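Local coordinates for protein endo-xylogalacturonan hydrolase A (Aspergillus tubingensis, PDB 4C2L) that hydrolyses xylogalacturonan, the xylose-substituted galacturonan backbone found in the hairy regions of pectin, as a secreted family 28 glycoside hydrolase, at residues D100-R105 with S142-S147; N116-W121 with N178-N183; L240-D245 with K268-G273; P338-L343 with S367-A372. All coordinates share one frame; numbering follows the deposited sequence.

How the contacts relate
All four contacts join consecutive or nearby turns of the right-handed parallel beta-helix of family 28. From the N terminus, contact 1 opens first, at 100-105. Contact 2 opens at 116-121 before contact 1 closes at 142-147, and closes at 178-183, so the two cross along the chain. Their nearest atoms are about 15 Å apart. Contact 1 pairs two strands, while contact 2 holds a short helix against a loop. Contact 3 (240-245 with 268-273) follows in series and closes a turn near the predicted active site. Contact 4 (338-343 with 367-372) comes last and pairs two strands near the C-terminal end. Contacts 3 and 4 both reach the sheet that includes strands 235-240, 266-269, 339-344 and 368-372.

Contact 1 (D100-R105 with S142-S147); sequences DGLKLR and SNLEIS
K103 CD lies over the centre of one face of the R105 guanidinium, whose plane stands 88° from that of the E145 carboxylate, and E145 OE1 touches K103 CB at 3.6 Å. OE1 also comes near R105 CD. The two charged groups do not touch; the partner of R105 NE is D71, in a salt bridge. On its other oxygen, OE2, E145 accepts from S147 OG on the syn side, somewhat out of the carboxylate plane. At the opposite end, S142 OG donates to D100 OD1 at 2.7 Å. This bond arrives on the anti side, 30° out of the carboxylate plane. S142 OG sits between its backbone N and carbonyl carbon (chi1 63°), which turns it to D100.

The strands run parallel in exact register. L102 O accepts from E145 N at 2.8 Å, and L104 N donates to E145 O at 2.8 Å. G101 marks a corner of the chain, where a side chain would collide with the preceding carbonyl oxygen. On the face of L102 and L104 the side chains are apolar: L144 CD2 packs on L102 CB at 3.6 Å.

Strand 102-105 is flanked by strand 70-74 on its other side, and strand 142-147 by strand 168-176. L104, L144 and I146 face inward onto L136 and I138 of strand 134-139, within the beta-helix core.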
loop_
_atom_site.group_PDB
_atom_site.type_symbol
_atom_site.label_atom_id
_atom_site.label_comp_id
_atom_site.label_asym_id
_atom_site.label_seq_id
_atom_site.Cartn_x
_atom_site.Cartn_y
_atom_site.Cartn_z
ATOM N N ASP A 100 3.341 21.266 -5.138
ATOM C CA ASP A 100 4.699 21.417 -4.630
ATOM C C ASP A 100 4.651 22.055 -3.254
ATOM O O ASP A 100 4.303 23.226 -3.120
ATOM C CB ASP A 100 5.528 22.278 -5.590
ATOM C CG ASP A 100 5.630 21.663 -6.969
ATOM O OD1 ASP A 100 6.050 20.491 -7.059
ATOM O OD2 ASP A 100 5.294 22.342 -7.968
ATOM N N GLY A 101 4.984 21.277 -2.230
ATOM C CA GLY A 101 5.034 21.789 -0.871
ATOM C C GLY A 101 3.685 21.668 -0.207
ATOM O O GLY A 101 2.849 22.555 -0.313
ATOM N N LEU A 102 3.452 20.545 0.447
ATOM C CA LEU A 102 2.224 20.360 1.177
ATOM C C LEU A 102 2.549 19.680 2.488
ATOM O O LEU A 102 3.382 18.777 2.536
ATOM C CB LEU A 102 1.238 19.501 0.373
ATOM C CG LEU A 102 0.164 18.808 1.222
ATOM C CD1 LEU A 102 -0.981 19.764 1.505
ATOM C CD2 LEU A 102 -0.347 17.515 0.612
ATOM N N LYS A 103 1.890 20.129 3.544
ATOM C CA LYS A 103 1.847 19.367 4.786
ATOM C C LYS A 103 0.380 19.089 5.071
ATOM O O LYS A 103 -0.423 20.016 5.186
ATOM C CB LYS A 103 2.474 20.147 5.943
ATOM C CG LYS A 103 3.869 20.681 5.643
ATOM C CD LYS A 103 4.394 21.505 6.815
ATOM C CE LYS A 103 5.604 22.344 6.419
ATOM N NZ LYS A 103 5.173 23.581 5.706
ATOM N N LEU A 104 0.028 17.817 5.146
ATOM C CA LEU A 104 -1.318 17.417 5.512
ATOM C C LEU A 104 -1.142 16.657 6.796
ATOM O O LEU A 104 -0.646 15.521 6.799
ATOM C CB LEU A 104 -1.951 16.529 4.429
ATOM C CG LEU A 104 -3.348 15.940 4.695
ATOM C CD1 LEU A 104 -4.409 17.027 4.787
ATOM C CD2 LEU A 104 -3.745 14.955 3.601
ATOM N N ARG A 105 -1.510 17.286 7.898
ATOM C CA ARG A 105 -1.062 16.732 9.179
ATOM C C ARG A 105 -1.994 17.009 10.319
ATOM O O ARG A 105 -2.728 17.987 10.297
ATOM C CB ARG A 105 0.328 17.265 9.490
ATOM C CG ARG A 105 0.429 18.783 9.541
ATOM C CD ARG A 105 1.883 19.159 9.810
ATOM N NE ARG A 105 2.049 20.593 9.941
ATOM C CZ ARG A 105 3.110 21.159 10.507
ATOM N NH1 ARG A 105 4.078 20.393 11.012
ATOM N NH2 ARG A 105 3.190 22.475 10.575
ATOM N N SER A 142 5.834 17.516 -5.545
ATOM C CA SER A 142 7.044 17.341 -4.751
ATOM C C SER A 142 6.878 17.862 -3.336
ATOM O O SER A 142 6.024 18.722 -3.080
ATOM C CB SER A 142 8.219 18.054 -5.431
ATOM O OG SER A 142 8.002 19.461 -5.510
ATOM N N ASN A 143 7.720 17.356 -2.429
ATOM C CA ASN A 143 7.812 17.857 -1.066
ATOM C C ASN A 143 6.458 17.813 -0.363
ATOM O O ASN A 143 5.893 18.843 -0.000
ATOM C CB ASN A 143 8.402 19.284 -1.058
ATOM C CG ASN A 143 9.754 19.367 -1.762
ATOM O OD1 ASN A 143 10.028 20.311 -2.515
ATOM N ND2 ASN A 143 10.596 18.378 -1.532
ATOM N N LEU A 144 5.927 16.604 -0.219
ATOM C CA LEU A 144 4.633 16.388 0.399
ATOM C C LEU A 144 4.845 15.620 1.684
ATOM O O LEU A 144 5.574 14.629 1.703
ATOM C CB LEU A 144 3.724 15.589 -0.533
ATOM C CG LEU A 144 3.672 16.124 -1.978
ATOM C CD1 LEU A 144 3.043 15.123 -2.924
ATOM C CD2 LEU A 144 2.935 17.448 -2.037
ATOM N N GLU A 145 4.195 16.074 2.747
ATOM C CA GLU A 145 4.352 15.458 4.056
ATOM C C GLU A 145 2.953 15.171 4.602
ATOM O O GLU A 145 2.101 16.067 4.640
ATOM C CB GLU A 145 5.145 16.418 4.962
ATOM C CG GLU A 145 5.516 15.863 6.325
ATOM C CD GLU A 145 4.515 16.190 7.431
ATOM O OE1 GLU A 145 3.545 16.966 7.219
ATOM O OE2 GLU A 145 4.719 15.669 8.546
ATOM N N ILE A 146 2.714 13.914 4.971
ATOM C CA ILE A 146 1.433 13.454 5.482
ATOM C C ILE A 146 1.706 12.795 6.829
ATOM O O ILE A 146 2.407 11.789 6.899
ATOM C CB ILE A 146 0.757 12.435 4.532
ATOM C CG1 ILE A 146 0.664 12.999 3.102
ATOM C CG2 ILE A 146 -0.640 12.061 5.031
ATOM C CD1 ILE A 146 1.915 12.747 2.283
ATOM N N SER A 147 1.136 13.335 7.905
ATOM C CA SER A 147 1.556 12.870 9.227
ATOM C C SER A 147 0.556 13.071 10.349
ATOM O O SER A 147 -0.270 13.980 10.315
ATOM C CB SER A 147 2.866 13.555 9.615
ATOM O OG SER A 147 2.672 14.946 9.844
#

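Contact 2 (N116-W121 with N178-N183)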
loop_
_atom_site.group_PDB
_atom_site.type_symbol
_atom_site.label_atom_id
_atom_site.label_comp_id
_atom_site.label_asym_id
_atom_site.label_seq_id
_atom_site.Cartn_x
_atom_site.Cartn_y
_atom_site.Cartn_z
ATOM N N ASN A 116 -15.558 6.351 5.051
ATOM C CA ASN A 116 -16.944 5.894 5.121
ATOM C C ASN A 116 -17.196 4.763 4.127
ATOM O O ASN A 116 -18.178 4.770 3.381
ATOM C CB ASN A 116 -17.888 7.087 4.876
ATOM C CG ASN A 116 -19.289 6.878 5.427
ATOM O OD1 ASN A 116 -19.603 5.851 6.041
ATOM N ND2 ASN A 116 -20.150 7.884 5.215
ATOM N N GLY A 117 -16.305 3.776 4.144
ATOM C CA GLY A 117 -16.223 2.789 3.081
ATOM C C GLY A 117 -17.198 1.631 3.132
ATOM O O GLY A 117 -17.234 0.834 2.207
ATOM N N GLN A 118 -17.984 1.512 4.203
ATOM C CA GLN A 118 -18.810 0.299 4.378
ATOM C C GLN A 118 -19.702 0.023 3.171
ATOM O O GLN A 118 -19.763 -1.110 2.684
ATOM C CB GLN A 118 -19.696 0.397 5.634
ATOM C CG GLN A 118 -20.433 -0.908 5.930
ATOM C CD GLN A 118 -19.496 -2.025 6.395
ATOM O OE1 GLN A 118 -18.696 -1.837 7.320
ATOM N NE2 GLN A 118 -19.584 -3.188 5.753
ATOM N N ASP A 119 -20.415 1.048 2.715
ATOM C CA ASP A 119 -21.338 0.846 1.602
ATOM C C ASP A 119 -20.601 0.362 0.352
ATOM O O ASP A 119 -21.099 -0.510 -0.366
ATOM C CB ASP A 119 -22.121 2.122 1.294
ATOM C CG ASP A 119 -23.172 2.437 2.342
ATOM O OD1 ASP A 119 -23.366 1.648 3.295
ATOM O OD2 ASP A 119 -23.800 3.506 2.212
ATOM N N ALA A 120 -19.424 0.931 0.104
ATOM C CA ALA A 120 -18.602 0.532 -1.035
ATOM C C ALA A 120 -18.181 -0.923 -0.900
ATOM O O ALA A 120 -18.199 -1.669 -1.883
ATOM C CB ALA A 120 -17.387 1.442 -1.170
ATOM N N TRP A 121 -17.799 -1.348 0.308
ATOM C CA TRP A 121 -17.378 -2.749 0.458
ATOM C C TRP A 121 -18.514 -3.695 0.217
ATOM O O TRP A 121 -18.336 -4.754 -0.369
ATOM C CB TRP A 121 -16.788 -3.025 1.835
ATOM C CG TRP A 121 -15.671 -2.104 2.212
ATOM C CD1 TRP A 121 -14.738 -1.492 1.368
ATOM C CD2 TRP A 121 -15.322 -1.661 3.564
ATOM N NE1 TRP A 121 -13.871 -0.708 2.102
ATOM C CE2 TRP A 121 -14.167 -0.781 3.425
ATOM C CE3 TRP A 121 -15.855 -1.893 4.842
ATOM C CZ2 TRP A 121 -13.575 -0.157 4.529
ATOM C CZ3 TRP A 121 -15.244 -1.276 5.943
ATOM C CH2 TRP A 121 -14.130 -0.432 5.793
ATOM N N ASN A 178 -12.231 -1.588 8.990
ATOM C CA ASN A 178 -12.964 -2.656 9.670
ATOM C C ASN A 178 -14.409 -2.661 9.224
ATOM O O ASN A 178 -15.089 -1.649 9.346
ATOM C CB ASN A 178 -12.909 -2.458 11.186
ATOM C CG ASN A 178 -11.513 -2.675 11.738
ATOM O OD1 ASN A 178 -10.781 -1.709 11.965
ATOM N ND2 ASN A 178 -11.117 -3.934 11.900
ATOM N N SER A 179 -14.850 -3.792 8.689
ATOM C CA SER A 179 -16.222 -3.944 8.229
ATOM C C SER A 179 -17.154 -4.275 9.386
ATOM O O SER A 179 -16.811 -5.055 10.259
ATOM C CB SER A 179 -16.311 -5.078 7.216
ATOM O OG SER A 179 -17.662 -5.230 6.797
ATOM N N LYS A 180 -18.332 -3.669 9.367
ATOM C CA LYS A 180 -19.391 -3.964 10.328
ATOM C C LYS A 180 -20.242 -5.167 9.905
ATOM O O LYS A 180 -21.171 -5.569 10.620
ATOM C CB LYS A 180 -20.261 -2.719 10.488
ATOM C CG LYS A 180 -19.561 -1.620 11.269
ATOM C CD LYS A 180 -20.475 -0.429 11.520
ATOM C CE LYS A 180 -20.150 0.748 10.615
ATOM N NZ LYS A 180 -18.771 1.302 10.826
ATOM N N SER A 181 -19.930 -5.742 8.747
ATOM C CA SER A 181 -20.680 -6.895 8.245
ATOM C C SER A 181 -19.730 -8.050 7.969
ATOM O O SER A 181 -18.577 -8.018 8.393
ATOM C CB SER A 181 -21.451 -6.527 6.976
ATOM O OG SER A 181 -20.596 -6.338 5.875
ATOM N N ASP A 182 -20.218 -9.041 7.232
ATOM C CA ASP A 182 -19.420 -10.200 6.860
ATOM C C ASP A 182 -18.619 -9.943 5.597
ATOM O O ASP A 182 -17.791 -10.764 5.220
ATOM C CB ASP A 182 -20.322 -11.408 6.634
ATOM C CG ASP A 182 -21.081 -11.806 7.884
ATOM O OD1 ASP A 182 -20.410 -12.259 8.839
ATOM O OD2 ASP A 182 -22.333 -11.661 7.908
ATOM N N ASN A 183 -18.890 -8.825 4.930
ATOM C CA ASN A 183 -18.124 -8.466 3.735
ATOM C C ASN A 183 -16.843 -7.765 4.145
ATOM O O ASN A 183 -16.898 -6.752 4.828
ATOM C CB ASN A 183 -18.939 -7.560 2.821
ATOM C CG ASN A 183 -20.129 -8.276 2.217
ATOM O OD1 ASN A 183 -20.022 -9.432 1.813
ATOM N ND2 ASN A 183 -21.240 -7.583 2.118
HETATM O O HOH W 1 -17.452 0.176 8.612
#
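Loop 178-183 is built of two successive ST turns, and Q118 of helix 118-126 bonds to the first. S179 OG accepts from S181 N, and S181 OG accepts from N183 N. S179 OG also donates to N183 O at 2.6 Å, which draws the loop together.

The Q118 amide meets this loop with both ends. Its OE1 accepts from K180 N at 2.8 Å, in a nearly straight bond (174°) whose donor lies above the amide carbonyl plane. Its NE2 donates to S179 OG at 3.0 Å, in the plane of the amide. The bend at chi2 (70°) turns CD, with its amide, to the loop. D122, one turn on in the helix, gives NE2 a second partner and also binds S181 OG and N183 ND2. A water donates to Q118 OE1 and N178 O and accepts from K180 NZ at 2.8 Å. Four bonds therefore grip the amide, two at OE1 and two at NE2.

W121 lies beside Q118. Its CZ3 comes 3.4 Å from N178 O, which sits at the ring edge, while G117 O lies over one face, offset toward the rim. S179 CA approaches CZ3 obliquely at 3.6 Å.

ST turns here shape a surface loop of the first PbH1 repeat of the beta-helix, against which helix 118-126 is held.

Contact 3 (L240-D245 with K268-G273); sequences LGKSSD and KTYPSG. With SO4 (sulfate ion), chain H; SO4 (sulfate ion), chain E.
K242 and Y270 lie side by side and point the same way. The lysine backbone and the foot of its side chain cover one face of the tyrosine ring. K242 CA stands 3.7 Å from the ring centroid, 21° off the normal, as a CH-pi contact. K242 CB continues this cover, 3.5 Å from Y270 CE1. CG lies anti to the backbone N (chi1 -179°), which carries it along the ring toward CZ. L240 O lies in the ring plane at the edge, 3.4 Å from Y270 CD1.

The backbone brings the two segments together. L240 pairs with T269 as parallel strands. Y270 N donates to L240 O at 2.9 Å, nearly in line with the carbonyl, and L240 N donates to K268 O at 3.2 Å. At G241 a CB would come up against Y270 CB. H276 and Y304 also meet the Y270 ring, the latter edge-to-face.

K268 points its amine away from L240, toward two sulfate ions. NZ donates to O2 of the sulfate in chain H at 2.8 Å, and makes only weak bonds to O1 and O3 of the sulfate in chain E. S239 N and H233 ND1 also bond to this sulfate pair.

The sulfates probably come from the crystallisation liquor. Even so, the K268 side chain is about 6 Å from those of D210 and H233, active-site residues by similarity. A lysine amine there is consistent with a site that receives the acidic groups of a galacturonan backbone.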
loop_
_atom_site.group_PDB
_atom_site.type_symbol
_atom_site.label_atom_id
_atom_site.label_comp_id
_atom_site.label_asym_id
_atom_site.label_seq_id
_atom_site.Cartn_x
_atom_site.Cartn_y
_atom_site.Cartn_z
ATOM N N LEU A 240 3.760 -6.889 -11.182
ATOM C CA LEU A 240 4.442 -6.235 -12.292
ATOM C C LEU A 240 4.246 -7.079 -13.541
ATOM O O LEU A 240 4.142 -8.298 -13.452
ATOM C CB LEU A 240 5.944 -6.143 -11.992
ATOM C CG LEU A 240 6.356 -5.490 -10.674
ATOM C CD1 LEU A 240 7.872 -5.534 -10.576
ATOM C CD2 LEU A 240 5.842 -4.056 -10.572
ATOM N N GLY A 241 4.190 -6.412 -14.688
ATOM C CA GLY A 241 4.240 -7.088 -15.983
ATOM C C GLY A 241 2.900 -7.370 -16.643
ATOM O O GLY A 241 2.855 -8.067 -17.650
ATOM N N LYS A 242 1.807 -6.818 -16.099
ATOM C CA LYS A 242 0.469 -7.139 -16.606
ATOM C C LYS A 242 0.341 -6.831 -18.097
ATOM O O LYS A 242 -0.158 -7.666 -18.859
ATOM C CB LYS A 242 -0.630 -6.397 -15.828
ATOM C CG LYS A 242 -2.045 -6.708 -16.308
ATOM C CD LYS A 242 -3.068 -5.930 -15.486
ATOM C CE LYS A 242 -4.485 -6.069 -16.023
ATOM N NZ LYS A 242 -4.857 -7.487 -16.264
ATOM N N SER A 243 0.789 -5.649 -18.502
ATOM C CA SER A 243 0.614 -5.219 -19.891
ATOM C C SER A 243 1.754 -4.342 -20.407
ATOM O O SER A 243 1.654 -3.760 -21.494
ATOM C CB SER A 243 -0.730 -4.510 -20.055
ATOM O OG SER A 243 -0.753 -3.331 -19.282
ATOM N N SER A 244 2.835 -4.250 -19.634
ATOM C CA SER A 244 3.999 -3.457 -20.018
ATOM C C SER A 244 5.245 -3.963 -19.302
ATOM O O SER A 244 5.160 -4.804 -18.398
ATOM C CB SER A 244 3.773 -1.971 -19.711
ATOM O OG SER A 244 3.380 -1.803 -18.356
ATOM N N ASP A 245 6.399 -3.465 -19.732
ATOM C CA ASP A 245 7.657 -3.731 -19.065
ATOM C C ASP A 245 7.707 -2.821 -17.848
ATOM O O ASP A 245 7.658 -1.599 -17.980
ATOM C CB ASP A 245 8.820 -3.433 -20.015
ATOM C CG ASP A 245 9.079 -4.572 -21.011
ATOM O OD1 ASP A 245 8.320 -5.570 -21.045
ATOM O OD2 ASP A 245 10.080 -4.470 -21.766
ATOM N N LYS A 268 5.597 -10.367 -6.812
ATOM C CA LYS A 268 4.609 -10.986 -7.692
ATOM C C LYS A 268 4.786 -10.461 -9.097
ATOM O O LYS A 268 4.690 -9.260 -9.325
ATOM C CB LYS A 268 3.168 -10.631 -7.303
ATOM C CG LYS A 268 2.800 -10.693 -5.848
ATOM C CD LYS A 268 1.278 -10.640 -5.698
ATOM C CE LYS A 268 0.675 -9.343 -6.206
ATOM N NZ LYS A 268 -0.641 -9.045 -5.550
ATOM N N THR A 269 5.026 -11.351 -10.054
ATOM C CA THR A 269 5.159 -10.909 -11.438
ATOM C C THR A 269 4.301 -11.793 -12.336
ATOM O O THR A 269 4.111 -12.968 -12.065
ATOM C CB THR A 269 6.629 -10.932 -11.917
ATOM O OG1 THR A 269 7.164 -12.257 -11.779
ATOM C CG2 THR A 269 7.488 -9.964 -11.077
ATOM N N TYR A 270 3.798 -11.208 -13.417
ATOM C CA TYR A 270 3.068 -11.961 -14.421
ATOM C C TYR A 270 4.039 -12.821 -15.226
ATOM O O TYR A 270 5.199 -12.464 -15.387
ATOM C CB TYR A 270 2.349 -11.003 -15.364
ATOM C CG TYR A 270 1.041 -10.488 -14.803
ATOM C CD1 TYR A 270 1.007 -9.372 -13.960
ATOM C CD2 TYR A 270 -0.167 -11.109 -15.133
ATOM C CE1 TYR A 270 -0.201 -8.899 -13.443
ATOM C CE2 TYR A 270 -1.373 -10.641 -14.626
ATOM C CZ TYR A 270 -1.382 -9.539 -13.790
ATOM O OH TYR A 270 -2.592 -9.083 -13.297
ATOM N N PRO A 271 3.563 -13.962 -15.729
ATOM C CA PRO A 271 4.418 -14.741 -16.634
ATOM C C PRO A 271 4.474 -14.092 -18.017
ATOM O O PRO A 271 3.956 -12.985 -18.203
ATOM C CB PRO A 271 3.699 -16.085 -16.696
ATOM C CG PRO A 271 2.259 -15.716 -16.527
ATOM C CD PRO A 271 2.287 -14.645 -15.452
ATOM N N SER A 272 5.100 -14.761 -18.987
ATOM C CA SER A 272 5.149 -14.216 -20.339
ATOM C C SER A 272 3.862 -14.558 -21.105
ATOM O O SER A 272 2.901 -15.067 -20.525
ATOM C CB SER A 272 6.379 -14.730 -21.091
ATOM O OG SER A 272 6.365 -16.147 -21.137
ATOM N N GLY A 273 3.846 -14.265 -22.401
ATOM C CA GLY A 273 2.674 -14.556 -23.234
ATOM C C GLY A 273 1.655 -13.432 -23.215
ATOM O O GLY A 273 1.730 -12.509 -22.397
HETATM S S SO4 H . -2.933 -11.115 -3.696
HETATM O O1 SO4 H . -4.042 -12.094 -3.660
HETATM O O2 SO4 H . -2.171 -11.287 -4.949
HETATM O O3 SO4 H . -2.048 -11.388 -2.544
HETATM O O4 SO4 H . -3.440 -9.722 -3.595
HETATM S S SO4 E . -2.259 -6.365 -7.938
HETATM O O1 SO4 E . -2.985 -7.044 -6.844
HETATM O O2 SO4 E . -2.426 -7.166 -9.177
HETATM O O3 SO4 E . -0.856 -6.272 -7.508
HETATM O O4 SO4 E . -2.850 -5.037 -8.181
#

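Contact 4 (P338-L343 with S367-A372); sequences PVVANL and SEVLCA
Strand 339-344 carries a beta bulge where it pairs, parallel, with strand 368-372 near the C-terminal end of the beta-helix. V339 pairs with E368, but A341 pairs with V369, so V340 is the extra residue. V340 N donates to E368 O at 2.8 Å, nearly straight. Regular pairing resumes after the bulge: A341 O accepts from L370 N at 2.9 Å, and L343 N donates to L370 O.

Side chains fall on both faces. On one, V339 crosses L370 at about a right angle, with V339 CG1 3.7 Å from L370 CG. The E368 chain extends beyond CG beside P338, and OE1 comes 3.5 Å from P338 CG. V339 CG2 touches OE2 of the same carboxylate. On the other face, V369 CG1 touches both A341 CB and L343 CD1, the latter at 3.8 Å. V369 has its CG1 anti to the backbone N (chi1 175°), which sets that methyl toward L343. L343 CD1 also nears C371 SG, which is disulfide-bonded to C382.

Strand 296-301 lies on the far side of 339-343, and strand 383-384 on the far side of 368-372. N342 holds Y296 OH and S387 N with its amide.

Five backbone bonds and mostly apolar side chains make the contact, with the E368 carboxylate at its edge against P338 and V339. The cost of the bulge is one buried peptide N-H without a partner in the model, at A341.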
loop_
_atom_site.group_PDB
_atom_site.type_symbol
_atom_site.label_atom_id
_atom_site.label_comp_id
_atom_site.label_asym_id
_atom_site.label_seq_id
_atom_site.Cartn_x
_atom_site.Cartn_y
_atom_site.Cartn_z
ATOM N N PRO A 338 4.138 -27.494 6.974
ATOM C CA PRO A 338 5.432 -27.012 7.474
ATOM C C PRO A 338 6.127 -25.915 6.644
ATOM O O PRO A 338 7.207 -25.455 7.019
ATOM C CB PRO A 338 6.287 -28.277 7.424
ATOM C CG PRO A 338 5.774 -28.989 6.222
ATOM C CD PRO A 338 4.294 -28.719 6.164
ATOM N N VAL A 339 5.502 -25.513 5.543
ATOM C CA VAL A 339 6.099 -24.552 4.614
ATOM C C VAL A 339 5.978 -23.131 5.166
ATOM O O VAL A 339 4.872 -22.687 5.489
ATOM C CB VAL A 339 5.440 -24.654 3.218
ATOM C CG1 VAL A 339 6.067 -23.656 2.249
ATOM C CG2 VAL A 339 5.568 -26.077 2.675
ATOM N N VAL A 340 7.108 -22.435 5.270
ATOM C CA VAL A 340 7.132 -21.048 5.768
ATOM C C VAL A 340 7.418 -20.032 4.654
ATOM O O VAL A 340 7.279 -18.820 4.858
ATOM C CB VAL A 340 8.152 -20.869 6.908
ATOM C CG1 VAL A 340 7.820 -21.801 8.075
ATOM C CG2 VAL A 340 9.578 -21.114 6.411
ATOM N N ALA A 341 7.830 -20.529 3.489
ATOM C CA ALA A 341 8.113 -19.659 2.334
ATOM C C ALA A 341 7.941 -20.428 1.036
ATOM O O ALA A 341 8.249 -21.612 0.975
ATOM C CB ALA A 341 9.519 -19.083 2.431
ATOM N N ASN A 342 7.460 -19.747 -0.003
ATOM C CA ASN A 342 7.235 -20.362 -1.305
ATOM C C ASN A 342 7.909 -19.474 -2.343
ATOM O O ASN A 342 7.382 -18.422 -2.714
ATOM C CB ASN A 342 5.729 -20.483 -1.587
ATOM C CG ASN A 342 5.411 -21.447 -2.724
ATOM O OD1 ASN A 342 6.229 -21.682 -3.618
ATOM N ND2 ASN A 342 4.211 -22.019 -2.690
ATOM N N LEU A 343 9.092 -19.884 -2.786
ATOM C CA LEU A 343 9.908 -19.055 -3.671
ATOM C C LEU A 343 9.832 -19.644 -5.063
ATOM O O LEU A 343 10.695 -20.439 -5.473
ATOM C CB LEU A 343 11.356 -18.991 -3.169
ATOM C CG LEU A 343 11.603 -18.692 -1.684
ATOM C CD1 LEU A 343 13.088 -18.647 -1.346
ATOM C CD2 LEU A 343 10.928 -17.392 -1.264
ATOM N N SER A 367 10.295 -25.815 9.326
ATOM C CA SER A 367 10.581 -24.591 8.554
ATOM C C SER A 367 10.986 -24.870 7.104
ATOM O O SER A 367 12.083 -24.515 6.649
ATOM C CB SER A 367 11.652 -23.757 9.254
ATOM O OG SER A 367 12.818 -24.540 9.455
ATOM N N GLU A 368 10.085 -25.496 6.375
ATOM C CA GLU A 368 10.337 -25.861 5.005
ATOM C C GLU A 368 10.207 -24.641 4.082
ATOM O O GLU A 368 9.312 -23.816 4.248
ATOM C CB GLU A 368 9.338 -26.940 4.629
ATOM C CG GLU A 368 9.538 -27.618 3.296
ATOM C CD GLU A 368 8.597 -28.798 3.134
ATOM O OE1 GLU A 368 8.487 -29.606 4.082
ATOM O OE2 GLU A 368 7.962 -28.906 2.068
ATOM N N VAL A 369 11.131 -24.525 3.133
ATOM C CA VAL A 369 11.075 -23.474 2.119
ATOM C C VAL A 369 10.947 -24.158 0.760
ATOM O O VAL A 369 11.851 -24.901 0.333
ATOM C CB VAL A 369 12.330 -22.569 2.179
ATOM C CG1 VAL A 369 12.327 -21.540 1.046
ATOM C CG2 VAL A 369 12.437 -21.878 3.534
ATOM N N LEU A 370 9.827 -23.932 0.085
ATOM C CA LEU A 370 9.631 -24.461 -1.254
ATOM C C LEU A 370 10.335 -23.551 -2.246
ATOM O O LEU A 370 10.245 -22.326 -2.129
ATOM C CB LEU A 370 8.150 -24.550 -1.607
ATOM C CG LEU A 370 7.292 -25.471 -0.735
ATOM C CD1 LEU A 370 5.906 -25.526 -1.342
ATOM C CD2 LEU A 370 7.912 -26.867 -0.636
ATOM N N CYS A 371 11.053 -24.151 -3.202
ATOM C CA CYS A 371 11.824 -23.367 -4.179
ATOM C C CYS A 371 11.687 -23.899 -5.591
ATOM O O CYS A 371 11.600 -25.115 -5.805
ATOM C CB CYS A 371 13.311 -23.382 -3.840
ATOM S SG CYS A 371 13.785 -22.751 -2.221
ATOM N N ALA A 372 11.676 -22.978 -6.551
ATOM C CA ALA A 372 11.884 -23.310 -7.950
ATOM C C ALA A 372 12.773 -22.224 -8.535
ATOM O O ALA A 372 12.538 -21.032 -8.296
ATOM C CB ALA A 372 10.561 -23.378 -8.697
#